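Local coordinates for protein serpin (Taeniopygia guttata, PDB 5HGC) that binds the steroid cortisol and, as a member of the serpin family, may inhibit serine proteases, at residues A102-A107 / F128-N133; V166-S171 / K316-A321. All coordinates share one frame; numbering follows the deposited sequence.

Interaction 1. Residues A102-A107 / F128-N133. Unlike the reference sequence in segment 102-107: Ala107 (reference Glu).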
ATOM      1  N   ALA A 102       7.035 -12.951   1.821  1.00 28.97           N
ATOM      2  CA  ALA A 102       7.507 -14.327   1.692  1.00 26.69           C
ATOM      3  C   ALA A 102       8.395 -14.427   0.471  1.00 26.47           C
ATOM      4  O   ALA A 102       8.231 -13.648  -0.480  1.00 22.83           O
ATOM      5  CB  ALA A 102       6.374 -15.342   1.647  1.00 23.06           C
ATOM      6  N   ILE A 103       9.383 -15.331   0.563  1.00 24.00           N
ATOM      7  CA  ILE A 103      10.188 -15.751  -0.567  1.00 22.16           C
ATOM      8  C   ILE A 103      10.041 -17.221  -0.881  1.00 20.65           C
ATOM      9  O   ILE A 103       9.943 -18.039   0.014  1.00 22.63           O
ATOM     10  CB  ILE A 103      11.664 -15.328  -0.508  1.00 22.97           C
ATOM     11  CG1 ILE A 103      12.386 -15.913   0.701  1.00 25.53           C
ATOM     12  CG2 ILE A 103      11.748 -13.830  -0.509  1.00 23.23           C
ATOM     13  CD1 ILE A 103      13.911 -15.781   0.692  1.00 27.35           C
ATOM     14  N   PHE A 104       9.959 -17.520  -2.169  1.00 20.45           N
ATOM     15  CA  PHE A 104       9.899 -18.883  -2.668  1.00 22.11           C
ATOM     16  C   PHE A 104      11.140 -19.082  -3.531  1.00 23.47           C
ATOM     17  O   PHE A 104      11.290 -18.406  -4.575  1.00 23.97           O
ATOM     18  CB  PHE A 104       8.584 -19.096  -3.412  1.00 20.58           C
ATOM     19  CG  PHE A 104       7.393 -18.905  -2.537  1.00 21.05           C
ATOM     20  CD1 PHE A 104       6.806 -17.597  -2.369  1.00 20.95           C
ATOM     21  CD2 PHE A 104       6.836 -20.010  -1.825  1.00 20.02           C
ATOM     22  CE1 PHE A 104       5.683 -17.429  -1.520  1.00 19.21           C
ATOM     23  CE2 PHE A 104       5.704 -19.846  -1.001  1.00 18.75           C
ATOM     24  CZ  PHE A 104       5.138 -18.553  -0.844  1.00 20.68           C
ATOM     25  N   VAL A 105      12.077 -19.892  -3.034  1.00 22.94           N
ATOM     26  CA  VAL A 105      13.418 -19.992  -3.660  1.00 26.47           C
ATOM     27  C   VAL A 105      13.522 -21.402  -4.241  1.00 31.70           C
ATOM     28  O   VAL A 105      13.068 -22.392  -3.603  1.00 32.55           O
ATOM     29  CB  VAL A 105      14.593 -19.727  -2.672  1.00 25.86           C
ATOM     30  CG1 VAL A 105      15.981 -19.723  -3.373  1.00 26.63           C
ATOM     31  CG2 VAL A 105      14.417 -18.377  -2.000  1.00 26.08           C
ATOM     32  N   THR A 106      14.083 -21.505  -5.453  1.00 31.44           N
ATOM     33  CA  THR A 106      14.326 -22.818  -6.059  1.00 30.67           C
ATOM     34  C   THR A 106      15.088 -23.743  -5.114  1.00 31.00           C
ATOM     35  O   THR A 106      16.071 -23.329  -4.470  1.00 33.99           O
ATOM     36  CB  THR A 106      15.061 -22.725  -7.393  1.00 30.55           C
ATOM     37  OG1 THR A 106      15.472 -24.035  -7.768  1.00 33.53           O
ATOM     38  CG2 THR A 106      16.281 -21.836  -7.315  1.00 33.11           C
ATOM     39  N   ALA A 107      14.594 -24.973  -5.002  1.00 28.05           N
ATOM     40  CA  ALA A 107      15.286 -26.043  -4.284  1.00 27.89           C
ATOM     41  C   ALA A 107      16.749 -26.225  -4.742  1.00 26.33           C
ATOM     42  O   ALA A 107      17.590 -26.672  -3.977  1.00 25.30           O
ATOM     43  CB  ALA A 107      14.490 -27.339  -4.390  1.00 25.86           C
ATOM     44  N   PHE A 128      10.526 -20.269   1.676  1.00 21.85           N
ATOM     45  CA  PHE A 128      10.094 -21.649   1.255  1.00 26.37           C
ATOM     46  C   PHE A 128      10.965 -22.154   0.112  1.00 28.40           C
ATOM     47  O   PHE A 128      11.219 -21.420  -0.859  1.00 27.25           O
ATOM     48  CB  PHE A 128       8.645 -21.688   0.789  1.00 22.95           C
ATOM     49  CG  PHE A 128       7.669 -21.257   1.847  1.00 24.38           C
ATOM     50  CD1 PHE A 128       7.396 -19.884   2.074  1.00 22.54           C
ATOM     51  CD2 PHE A 128       7.027 -22.207   2.646  1.00 24.57           C
ATOM     52  CE1 PHE A 128       6.525 -19.485   3.077  1.00 23.19           C
ATOM     53  CE2 PHE A 128       6.130 -21.804   3.661  1.00 25.52           C
ATOM     54  CZ  PHE A 128       5.879 -20.443   3.881  1.00 24.98           C
ATOM     55  N   THR A 129      11.458 -23.383   0.273  1.00 29.92           N
ATOM     56  CA  THR A 129      12.145 -24.125  -0.792  1.00 32.51           C
ATOM     57  C   THR A 129      11.033 -24.552  -1.727  1.00 34.66           C
ATOM     58  O   THR A 129       9.987 -25.130  -1.307  1.00 38.66           O
ATOM     59  CB  THR A 129      12.804 -25.415  -0.268  1.00 35.35           C
ATOM     60  OG1 THR A 129      13.421 -25.179   0.992  1.00 36.54           O
ATOM     61  CG2 THR A 129      13.873 -25.792  -1.192  1.00 37.65           C
ATOM     62  N   THR A 130      11.211 -24.255  -2.991  1.00 34.26           N
ATOM     63  CA  THR A 130      10.113 -24.462  -3.919  1.00 38.19           C
ATOM     64  C   THR A 130      10.645 -25.166  -5.157  1.00 39.10           C
ATOM     65  O   THR A 130      11.651 -24.739  -5.742  1.00 37.11           O
ATOM     66  CB  THR A 130       9.473 -23.115  -4.309  1.00 37.53           C
ATOM     67  OG1 THR A 130       8.992 -22.480  -3.135  1.00 40.97           O
ATOM     68  CG2 THR A 130       8.316 -23.295  -5.267  1.00 38.63           C
ATOM     69  N   ASP A 131       9.944 -26.229  -5.535  1.00 40.49           N
ATOM     70  CA  ASP A 131      10.208 -26.941  -6.776  1.00 42.28           C
ATOM     71  C   ASP A 131       9.397 -26.319  -7.911  1.00 37.54           C
ATOM     72  O   ASP A 131       8.243 -26.713  -8.153  1.00 32.37           O
ATOM     73  CB  ASP A 131       9.843 -28.418  -6.605  1.00 52.60           C
ATOM     74  CG  ASP A 131      10.381 -29.310  -7.743  1.00 68.73           C
ATOM     75  OD1 ASP A 131      11.042 -28.833  -8.717  1.00 67.11           O
ATOM     76  OD2 ASP A 131      10.125 -30.525  -7.643  1.00 80.12           O
ATOM     77  N   PHE A 132       9.996 -25.333  -8.580  1.00 36.10           N
ATOM     78  CA  PHE A 132       9.359 -24.652  -9.707  1.00 38.13           C
ATOM     79  C   PHE A 132       9.206 -25.515 -11.009  1.00 47.30           C
ATOM     80  O   PHE A 132       8.500 -25.106 -11.949  1.00 55.65           O
ATOM     81  CB  PHE A 132      10.111 -23.369 -10.014  1.00 34.91           C
ATOM     82  CG  PHE A 132       9.986 -22.308  -8.962  1.00 34.56           C
ATOM     83  CD1 PHE A 132       8.783 -21.597  -8.782  1.00 36.11           C
ATOM     84  CD2 PHE A 132      11.090 -21.957  -8.171  1.00 32.62           C
ATOM     85  CE1 PHE A 132       8.688 -20.570  -7.831  1.00 32.38           C
ATOM     86  CE2 PHE A 132      10.993 -20.948  -7.190  1.00 30.22           C
ATOM     87  CZ  PHE A 132       9.794 -20.264  -7.024  1.00 30.13           C
ATOM     88  N   ASN A 133       9.857 -26.687 -11.062  1.00 47.11           N
ATOM     89  CA  ASN A 133       9.651 -27.665 -12.114  1.00 54.56           C
ATOM     90  C   ASN A 133       8.446 -28.549 -11.854  1.00 58.35           C
ATOM     91  O   ASN A 133       8.327 -29.655 -12.400  1.00 56.13           O
ATOM     92  CB  ASN A 133      10.881 -28.547 -12.289  1.00 62.50           C
ATOM     93  CG  ASN A 133      11.878 -27.950 -13.240  1.00 74.12           C
ATOM     94  OD1 ASN A 133      12.953 -27.534 -12.808  1.00 84.96           O
ATOM     95  ND2 ASN A 133      11.532 -27.879 -14.544  1.00 76.60           N
TER
HETATM   96  O   HOH W   1      13.272 -24.815  -8.822  1.00 32.79           O
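Strand 102-106 and strand 128-130 lie side by side in parallel at the edge of the serpin's main beta-sheet, joined by helix 113-123 in a beta-alpha-beta crossover. The backbone pairing is ordinary: Val105 N gives a nearly straight bond to Phe128 O (2.8 Å, 171°), and Thr130 N bonds to Val105 O. The shape is set by three phenylalanines. Phe104 and Phe128 point the same way off one face, each with CG anti to its carbonyl carbon and the ring turned alike about chi2, which leaves the planes only 14° apart. The rings are slid apart rather than stacked, with Phe104 CE2 nestling 3.5 Å from Phe128 CD1. Along the same side of the Phe104 ring, nearer its root, Thr130 OG1 fills the notch beside CB and CD2, in the ring plane and 3.5 Å from CD2. An alanine at Phe104 would remove the ring that Phe128 and the Thr130 hydroxyl press on, and would probably loosen the packing against Ile142 of helix 135-149. Past the strand end, Phe132 folds back toward strand 102-106, and Thr130, two residues earlier, lays its CG2 over the centre of one ring face. On the opposite sheet face, Thr129 CG2 makes a bump against Ala107 CA at 3.4 Å. The ring of Phe132 meets the backbone edge-on, its CZ 3.4 Å from Phe104 O.

Interaction 2. Residues V166-S171 / K316-A321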
ATOM      1  N   VAL A 166      13.974 -18.612 -10.303  1.00 32.41           N
ATOM      2  CA  VAL A 166      14.983 -18.781  -9.287  1.00 35.78           C
ATOM      3  C   VAL A 166      14.343 -18.418  -7.924  1.00 36.64           C
ATOM      4  O   VAL A 166      14.320 -19.242  -7.005  1.00 35.18           O
ATOM      5  CB  VAL A 166      16.224 -17.958  -9.679  1.00 37.16           C
ATOM      6  CG1 VAL A 166      17.227 -17.893  -8.559  1.00 41.72           C
ATOM      7  CG2 VAL A 166      16.901 -18.584 -10.899  1.00 43.38           C
ATOM      8  N   MET A 167      13.786 -17.199  -7.829  1.00 37.50           N
ATOM      9  CA  MET A 167      13.141 -16.686  -6.597  1.00 34.10           C
ATOM     10  C   MET A 167      11.937 -15.805  -6.919  1.00 32.89           C
ATOM     11  O   MET A 167      12.010 -14.905  -7.771  1.00 33.90           O
ATOM     12  CB  MET A 167      14.159 -15.921  -5.744  1.00 35.05           C
ATOM     13  CG  MET A 167      13.544 -15.118  -4.627  1.00 37.00           C
ATOM     14  SD  MET A 167      14.755 -14.523  -3.445  1.00 37.98           S
ATOM     15  CE  MET A 167      15.690 -13.380  -4.437  1.00 39.62           C
ATOM     16  N   LEU A 168      10.832 -16.124  -6.268  1.00 28.65           N
ATOM     17  CA  LEU A 168       9.648 -15.318  -6.203  1.00 28.86           C
ATOM     18  C   LEU A 168       9.620 -14.529  -4.870  1.00 29.05           C
ATOM     19  O   LEU A 168       9.620 -15.118  -3.793  1.00 27.36           O
ATOM     20  CB  LEU A 168       8.422 -16.245  -6.298  1.00 29.16           C
ATOM     21  CG  LEU A 168       7.069 -15.547  -6.092  1.00 34.51           C
ATOM     22  CD1 LEU A 168       6.814 -14.489  -7.169  1.00 39.10           C
ATOM     23  CD2 LEU A 168       5.899 -16.504  -6.032  1.00 31.61           C
ATOM     24  N   LEU A 169       9.617 -13.201  -4.928  1.00 32.89           N
ATOM     25  CA  LEU A 169       9.357 -12.372  -3.715  1.00 30.72           C
ATOM     26  C   LEU A 169       7.897 -12.031  -3.707  1.00 31.41           C
ATOM     27  O   LEU A 169       7.422 -11.384  -4.633  1.00 31.58           O
ATOM     28  CB  LEU A 169      10.200 -11.102  -3.722  1.00 29.06           C
ATOM     29  CG  LEU A 169      10.031 -10.082  -2.594  1.00 30.75           C
ATOM     30  CD1 LEU A 169      10.373 -10.608  -1.204  1.00 27.23           C
ATOM     31  CD2 LEU A 169      10.931  -8.905  -2.943  1.00 30.90           C
ATOM     32  N   ALA A 170       7.173 -12.509  -2.706  1.00 29.29           N
ATOM     33  CA  ALA A 170       5.755 -12.157  -2.540  1.00 30.88           C
ATOM     34  C   ALA A 170       5.518 -11.107  -1.385  1.00 35.82           C
ATOM     35  O   ALA A 170       5.960 -11.347  -0.241  1.00 37.20           O
ATOM     36  CB  ALA A 170       4.937 -13.406  -2.279  1.00 26.43           C
ATOM     37  N   SER A 171       4.863  -9.954  -1.668  1.00 33.67           N
ATOM     38  CA  SER A 171       4.244  -9.191  -0.560  1.00 29.79           C
ATOM     39  C   SER A 171       2.761  -9.050  -0.754  1.00 29.20           C
ATOM     40  O   SER A 171       2.268  -8.773  -1.864  1.00 26.90           O
ATOM     41  CB  SER A 171       4.900  -7.851  -0.245  1.00 29.43           C
ATOM     42  OG  SER A 171       4.631  -6.982  -1.320  1.00 31.13           O
ATOM     43  N   LYS A 316      10.833 -12.783 -10.057  1.00 47.33           N
ATOM     44  CA  LYS A 316       9.478 -12.290 -10.087  1.00 44.19           C
ATOM     45  C   LYS A 316       9.232 -11.753  -8.661  1.00 44.70           C
ATOM     46  O   LYS A 316       9.641 -12.397  -7.680  1.00 41.26           O
ATOM     47  CB  LYS A 316       8.565 -13.454 -10.413  1.00 42.28           C
ATOM     48  CG  LYS A 316       7.660 -13.213 -11.598  1.00 50.61           C
ATOM     49  CD  LYS A 316       6.300 -13.939 -11.450  1.00 56.90           C
ATOM     50  CE  LYS A 316       5.356 -13.657 -12.634  1.00 58.25           C
ATOM     51  NZ  LYS A 316       3.940 -14.029 -12.412  1.00 54.76           N
ATOM     52  N   VAL A 317       8.665 -10.542  -8.563  1.00 42.34           N
ATOM     53  CA  VAL A 317       8.100  -9.980  -7.319  1.00 33.08           C
ATOM     54  C   VAL A 317       6.677  -9.634  -7.589  1.00 34.66           C
ATOM     55  O   VAL A 317       6.394  -8.795  -8.434  1.00 38.38           O
ATOM     56  CB  VAL A 317       8.887  -8.801  -6.727  1.00 34.15           C
ATOM     57  CG1 VAL A 317       9.394  -7.838  -7.785  1.00 37.21           C
ATOM     58  CG2 VAL A 317       8.095  -8.076  -5.628  1.00 33.87           C
ATOM     59  N   VAL A 318       5.781 -10.357  -6.926  1.00 35.67           N
ATOM     60  CA  VAL A 318       4.339 -10.112  -6.960  1.00 35.47           C
ATOM     61  C   VAL A 318       3.902  -9.393  -5.699  1.00 33.66           C
ATOM     62  O   VAL A 318       4.244  -9.832  -4.599  1.00 37.08           O
ATOM     63  CB  VAL A 318       3.531 -11.402  -7.112  1.00 36.44           C
ATOM     64  CG1 VAL A 318       2.059 -11.062  -7.336  1.00 37.22           C
ATOM     65  CG2 VAL A 318       4.045 -12.131  -8.347  1.00 40.82           C
ATOM     66  N   HIS A 319       3.185  -8.277  -5.875  1.00 29.60           N
ATOM     67  CA  HIS A 319       2.551  -7.547  -4.781  1.00 28.28           C
ATOM     68  C   HIS A 319       1.039  -7.571  -4.900  1.00 29.09           C
ATOM     69  O   HIS A 319       0.519  -7.233  -5.956  1.00 33.66           O
ATOM     70  CB  HIS A 319       3.026  -6.120  -4.751  1.00 29.90           C
ATOM     71  CG  HIS A 319       2.311  -5.291  -3.736  1.00 33.68           C
ATOM     72  ND1 HIS A 319       2.519  -5.433  -2.379  1.00 35.44           N
ATOM     73  CD2 HIS A 319       1.350  -4.346  -3.877  1.00 31.66           C
ATOM     74  CE1 HIS A 319       1.733  -4.588  -1.731  1.00 37.24           C
ATOM     75  NE2 HIS A 319       1.018  -3.915  -2.619  1.00 33.49           N
ATOM     76  N   LYS A 320       0.319  -7.989  -3.862  1.00 27.22           N
ATOM     77  CA  LYS A 320      -1.149  -7.923  -3.920  1.00 28.44           C
ATOM     78  C   LYS A 320      -1.692  -7.224  -2.669  1.00 29.81           C
ATOM     79  O   LYS A 320      -1.399  -7.648  -1.534  1.00 31.22           O
ATOM     80  CB  LYS A 320      -1.796  -9.307  -4.126  1.00 31.34           C
ATOM     81  CG  LYS A 320      -3.277  -9.308  -4.528  1.00 36.06           C
ATOM     82  CD  LYS A 320      -3.713 -10.698  -4.967  1.00 40.83           C
ATOM     83  CE  LYS A 320      -5.049 -10.758  -5.737  1.00 42.73           C
ATOM     84  NZ  LYS A 320      -6.322 -10.975  -4.952  1.00 44.08           N
ATOM     85  N   ALA A 321      -2.447  -6.139  -2.876  1.00 26.19           N
ATOM     86  CA  ALA A 321      -3.086  -5.417  -1.765  1.00 25.53           C
ATOM     87  C   ALA A 321      -4.584  -5.522  -1.915  1.00 26.43           C
ATOM     88  O   ALA A 321      -5.115  -5.480  -3.005  1.00 27.54           O
ATOM     89  CB  ALA A 321      -2.664  -3.961  -1.698  1.00 20.82           C
TER
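Leu168 reaches across to the neighbouring strand and sets its CD1 over the backbone, in the notch between Lys316 CB and Val318 CG2. CD1 is 3.8 Å from that Val318 methyl and nearer still to Lys316 O. The two strands, 167-171 and 316-321, run parallel at the centre of the serpin's main beta-sheet; in serpins it is between these two strands that the cleaved reactive-centre loop inserts, so their direct pairing here is consistent with the uninserted state. The backbone ladder starts with a weak bond from Lys316 N to Met167 O, then tightens: Leu169 N to Lys316 O at 2.9 Å, Val318 N to Leu169 O, Ser171 N to Val318 O, and finally Lys320 N to Ser171 O. On the face opposite Leu168, Leu169 and Val317 stand alongside each other, with Leu169 CD2 4.0 Å from Val317 CG2, and both lean on helix 39-52, Leu169 on Leu49 and Val317 on Phe46. The polar end of this face belongs to Ser171 and His319. His319 holds CG anti to its backbone N (chi1 174°), and its ring is gripped at both nitrogens, NE2 by the backbone N of Ser38, just ahead of that helix. Ser171 OG, held between its backbone N and carbonyl carbon (chi1 69°), lies in the imidazole plane at the ring edge, hydrogen-bonded to His319 ND1 at 2.8 Å.

Both interactions belong to the same serpin sheet and are stitched together by antiparallel pairing of strands 100-106 and 167-176: Ala102 O meets Ala170 N at 2.7 Å and Thr106 N meets Val166 O at 2.8 Å, probably both hydrogen bonds. Interaction 2 sits deeper, with its centre about 14 Å from that of the chain, against about 25 Å for interaction 1. The chemistry follows. At the sheet's edge, aromatic rings do the packing and some residues reach solvent; inside, aliphatic branches dominate, and a buried serine-histidine pair faces helix 39-52. Hydrophobic contact runs on between them, Ile103 CG2 touching Leu169 CD1 at 3.6 Å.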